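Local coordinates for nuclear and cytoplasmic polyadenylated RNA-binding protein PUB1 (Saccharomyces cerevisiae, PDB 3MD1), which binds polyadenylated RNA, with a preference for poly(U), and T-rich single-stranded DNA, here represented by its second RNA recognition motif domain, at residues 50-53 with 54-57; 65-69 with 70-74. One frame throughout, in Å; residues are numbered along the deposited sequence.

Contact 1: residues 50-53 with 54-57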
loop_
_atom_site.group_PDB
_atom_site.type_symbol
_atom_site.label_atom_id
_atom_site.label_comp_id
_atom_site.label_asym_id
_atom_site.label_seq_id
_atom_site.Cartn_x
_atom_site.Cartn_y
_atom_site.Cartn_z
ATOM N N PHE A 50 6.123 -7.256 -3.846
ATOM C CA PHE A 50 7.010 -8.250 -3.215
ATOM C C PHE A 50 7.475 -9.312 -4.217
ATOM O O PHE A 50 6.781 -9.594 -5.206
ATOM C CB PHE A 50 6.289 -8.965 -2.060
ATOM C CG PHE A 50 5.891 -8.057 -0.922
ATOM C CD1 PHE A 50 4.732 -7.286 -0.992
ATOM C CD2 PHE A 50 6.664 -7.996 0.236
ATOM C CE1 PHE A 50 4.377 -6.444 0.061
ATOM C CE2 PHE A 50 6.301 -7.164 1.300
ATOM C CZ PHE A 50 5.160 -6.387 1.206
ATOM N N THR A 51 8.627 -9.934 -3.949
ATOM C CA THR A 51 9.105 -11.037 -4.812
ATOM C C THR A 51 8.372 -12.351 -4.531
ATOM O O THR A 51 8.288 -13.229 -5.399
ATOM C CB THR A 51 10.634 -11.292 -4.696
ATOM O OG1 THR A 51 10.950 -11.803 -3.397
ATOM C CG2 THR A 51 11.439 -10.036 -4.965
ATOM N N SER A 52 7.831 -12.464 -3.318
ATOM C CA SER A 52 7.322 -13.722 -2.781
ATOM C C SER A 52 5.868 -13.600 -2.322
ATOM O O SER A 52 5.511 -12.652 -1.618
ATOM C CB SER A 52 8.195 -14.155 -1.602
ATOM O OG SER A 52 7.513 -15.071 -0.758
ATOM N N GLN A 53 5.045 -14.573 -2.712
ATOM C CA GLN A 53 3.632 -14.578 -2.327
ATOM C C GLN A 53 3.440 -14.710 -0.816
ATOM O O GLN A 53 2.665 -13.954 -0.217
ATOM C CB GLN A 53 2.855 -15.680 -3.050
ATOM C CG GLN A 53 1.344 -15.608 -2.822
ATOM C CD GLN A 53 0.601 -16.779 -3.423
ATOM O OE1 GLN A 53 1.132 -17.500 -4.271
ATOM N NE2 GLN A 53 -0.634 -16.978 -2.988
ATOM N N ASP A 54 4.142 -15.667 -0.208
ATOM C CA ASP A 54 4.022 -15.891 1.231
ATOM C C ASP A 54 4.417 -14.645 2.020
ATOM O O ASP A 54 3.775 -14.306 3.015
ATOM C CB ASP A 54 4.856 -17.104 1.673
ATOM C CG ASP A 54 4.263 -18.431 1.214
ATOM O OD1 ASP A 54 3.106 -18.453 0.730
ATOM O OD2 ASP A 54 4.962 -19.459 1.341
ATOM N N ASP A 55 5.465 -13.964 1.554
ATOM C CA ASP A 55 5.944 -12.734 2.184
ATOM C C ASP A 55 4.982 -11.548 1.992
ATOM O O ASP A 55 4.765 -10.759 2.917
ATOM C CB ASP A 55 7.350 -12.395 1.672
ATOM C CG ASP A 55 8.426 -13.321 2.241
ATOM O OD1 ASP A 55 8.246 -13.843 3.359
ATOM O OD2 ASP A 55 9.464 -13.521 1.578
ATOM N N ALA A 56 4.391 -11.428 0.805
ATOM C CA ALA A 56 3.343 -10.430 0.595
ATOM C C ALA A 56 2.139 -10.715 1.510
ATOM O O ALA A 56 1.594 -9.805 2.136
ATOM C CB ALA A 56 2.921 -10.390 -0.875
ATOM N N GLN A 57 1.754 -11.986 1.596
ATOM C CA GLN A 57 0.658 -12.414 2.470
ATOM C C GLN A 57 0.931 -12.044 3.926
ATOM O O GLN A 57 0.073 -11.495 4.602
ATOM C CB GLN A 57 0.414 -13.930 2.343
ATOM C CG GLN A 57 -0.743 -14.466 3.223
ATOM C CD GLN A 57 -2.120 -14.106 2.687
ATOM O OE1 GLN A 57 -2.451 -14.389 1.530
ATOM N NE2 GLN A 57 -2.939 -13.483 3.530
#
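Ser52 and Asp55 meet at an N-cap, where strand 45-50 gives way to the second helix of the RNA recognition motif, a βαββαβ fold; the start of this helix is a worked example of how a helix is begun and fastened to the sheet it covers. Among the polar contacts, Ser52 OG accepts from Asp55 N at 3.3 Å along a nearly straight N-H line (165°). A chi1 of 159° swings the hydroxyl away from the residue's own N, to lie beside its carbonyl carbon and toward the first turn of the helix. The same OG makes a weak bond to Asp55 OD2, a carboxylate oxygen whose stronger partner is the hydroxyl of Ser27. The backbone bonds then begin with Ala56 N to Ser52 O, 2.9 Å, and continue one residue on with Gln57 N to Gln53 O, 2.8 Å.

Apolar contacts join this first turn to the strand. Ala56 CA sits over one face of the Phe50 ring, 3.9 Å from its centroid, in a CH-pi contact, while Ala56 CB leans on the CD1 side of the ring. Phe50 is buried, with Phe25 and Leu4 also packed against it, and Trp77 and Phe2 touch the Ala56 side chain. A serine in place of Phe50 would probably leave Ala56 without the aromatic face against its CA and open a gap between helix and sheet. With CG turned beside the backbone N (chi1 -63°), the ring lies against the first turn, and Phe50 CE2 comes to 4.2 Å from Asp55 O.

Contact 2: residues 65-69 with 70-74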
loop_
_atom_site.group_PDB
_atom_site.type_symbol
_atom_site.label_atom_id
_atom_site.label_comp_id
_atom_site.label_asym_id
_atom_site.label_seq_id
_atom_site.Cartn_x
_atom_site.Cartn_y
_atom_site.Cartn_z
ATOM N N GLY A 65 -5.254 -3.238 9.060
ATOM C CA GLY A 65 -5.938 -2.408 10.043
ATOM C C GLY A 65 -5.057 -1.641 11.007
ATOM O O GLY A 65 -5.566 -1.033 11.950
ATOM N N GLN A 66 -3.742 -1.688 10.791
ATOM C CA GLN A 66 -2.815 -0.923 11.618
ATOM C C GLN A 66 -2.854 0.519 11.154
ATOM O O GLN A 66 -3.100 0.790 9.982
ATOM C CB GLN A 66 -1.394 -1.498 11.547
ATOM C CG GLN A 66 -1.307 -2.992 11.892
ATOM C CD GLN A 66 -1.503 -3.315 13.368
ATOM O OE1 GLN A 66 -1.558 -4.494 13.750
ATOM N NE2 GLN A 66 -1.610 -2.285 14.198
ATOM N N ASP A 67 -2.648 1.451 12.077
ATOM C CA ASP A 67 -2.738 2.879 11.742
ATOM C C ASP A 67 -1.497 3.451 11.070
ATOM O O ASP A 67 -0.368 3.211 11.496
ATOM C CB ASP A 67 -3.090 3.708 12.983
ATOM C CG ASP A 67 -4.590 3.762 13.256
ATOM O OD1 ASP A 67 -5.370 3.097 12.536
ATOM O OD2 ASP A 67 -4.990 4.476 14.187
ATOM N N LEU A 68 -1.729 4.224 10.015
ATOM C CA LEU A 68 -0.697 5.036 9.396
ATOM C C LEU A 68 -1.259 6.442 9.284
ATOM O O LEU A 68 -2.326 6.635 8.711
ATOM C CB LEU A 68 -0.347 4.495 8.009
ATOM C CG LEU A 68 0.671 5.327 7.218
ATOM C CD1 LEU A 68 2.029 5.371 7.926
ATOM C CD2 LEU A 68 0.779 4.760 5.805
ATOM N N ASN A 69 -0.545 7.422 9.854
ATOM C CA ASN A 69 -1.032 8.804 9.874
ATOM C C ASN A 69 -2.508 8.890 10.286
ATOM O O ASN A 69 -3.292 9.618 9.685
ATOM C CB ASN A 69 -0.784 9.501 8.525
ATOM C CG ASN A 69 0.693 9.762 8.255
ATOM O OD1 ASN A 69 1.571 9.263 8.962
ATOM N ND2 ASN A 69 0.971 10.562 7.231
ATOM N N GLY A 70 -2.874 8.126 11.313
ATOM C CA GLY A 70 -4.189 8.230 11.929
ATOM C C GLY A 70 -5.304 7.437 11.274
ATOM O O GLY A 70 -6.451 7.484 11.734
ATOM N N ARG A 71 -4.972 6.707 10.205
ATOM C CA ARG A 71 -5.960 5.946 9.446
ATOM C C ARG A 71 -5.599 4.466 9.362
ATOM O O ARG A 71 -4.442 4.127 9.073
ATOM C CB ARG A 71 -6.087 6.514 8.030
ATOM C CG ARG A 71 -6.598 7.958 7.963
ATOM C CD ARG A 71 -8.123 8.055 7.942
ATOM N NE ARG A 71 -8.680 7.636 6.651
ATOM C CZ ARG A 71 -8.726 8.408 5.565
ATOM N NH1 ARG A 71 -9.243 7.935 4.441
ATOM N NH2 ARG A 71 -8.261 9.658 5.606
ATOM N N PRO A 72 -6.592 3.580 9.585
ATOM C CA PRO A 72 -6.306 2.146 9.511
ATOM C C PRO A 72 -6.042 1.691 8.078
ATOM O O PRO A 72 -6.817 1.987 7.179
ATOM C CB PRO A 72 -7.570 1.482 10.069
ATOM C CG PRO A 72 -8.640 2.521 10.005
ATOM C CD PRO A 72 -7.979 3.872 9.981
ATOM N N LEU A 73 -4.943 0.970 7.884
ATOM C CA LEU A 73 -4.622 0.427 6.573
ATOM C C LEU A 73 -5.638 -0.632 6.187
ATOM O O LEU A 73 -5.944 -1.531 6.982
ATOM C CB LEU A 73 -3.219 -0.188 6.585
ATOM C CG LEU A 73 -2.072 0.809 6.802
ATOM C CD1 LEU A 73 -0.830 0.068 7.286
ATOM C CD2 LEU A 73 -1.779 1.618 5.537
ATOM N N ARG A 74 -6.145 -0.538 4.961
ATOM C CA ARG A 74 -7.115 -1.505 4.441
ATOM C C ARG A 74 -6.477 -2.227 3.280
ATOM O O ARG A 74 -6.386 -1.682 2.183
ATOM C CB ARG A 74 -8.400 -0.802 3.983
ATOM C CG ARG A 74 -9.094 -0.034 5.063
ATOM C CD ARG A 74 -9.500 -0.918 6.203
ATOM N NE ARG A 74 -10.192 -0.145 7.235
ATOM C CZ ARG A 74 -10.286 -0.501 8.515
ATOM N NH1 ARG A 74 -9.716 -1.618 8.958
ATOM N NH2 ARG A 74 -10.945 0.281 9.366
#
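Leu73 wraps round the carbonyl oxygen of Gln66. Its backbone N donates to Gln66 O at 2.8 Å, almost straight at 170°, and the side chain closes in on the same atom: with CG turned beside the backbone N (chi1 -66°), Leu73 CG comes to 3.3 Å from Gln66 O, with CB and CD1 a little farther off. Leu73 O in turn accepts from Gly65 N at 2.8 Å, in a distinctly bent bond. The Leu73 CD2 methyl reaches Leu68, whose CB and CD2 both lie 4.1 Å from it as the two side chains meet at a slant; beyond, Leu73 packs on Leu9 and Leu68 on Thr17 of helix 15-22.

Leu68 and Arg71 form the hydrogen-bonded pair that closes a β hairpin with a two-residue loop at the edge of the RNA recognition motif sheet, a textbook pairing of such a hairpin with a type I' turn. Leu68 N donates to Arg71 O at 2.9 Å. The return bond, Arg71 N to Leu68 O, approaches from well above the carbonyl plane.

Gly70 is the third residue of that turn, which runs from Leu68 to Arg71. Like Asn69 before it, it has a positive phi, here 85°, a value that by itself favours glycine; a CB at this position would also clash with Asn69 O. The Arg71 side chain swings away to a salt bridge with Asp8. In the neighbouring non-hydrogen-bonded pair, Asp67 OD1 stands 3.2 Å from Pro72 N, which has no proton to give.

From the N terminus the chain runs through strand 2-7, helix 15-22 and strands 28-35, 42-43 and 45-50 before reaching contact 1, which closes the bend leading from strand 45-50 into helix 53-63. The helix then runs on, and contact 2 folds the chain back as the hairpin of strands 67-68 and 71-77. The two contacts therefore follow in series, neither nested nor crossing, with centres about 21 Å apart and nearest atoms about 11 Å apart. Contact 1 joins the end of strand 45-50 to the first turn of helix 53-63; contact 2 adds 67-68, one of the two outermost strands, to strand 71-77. That last strand unites them, since its Trp77 touches Gln53, Ala56 and Gln57.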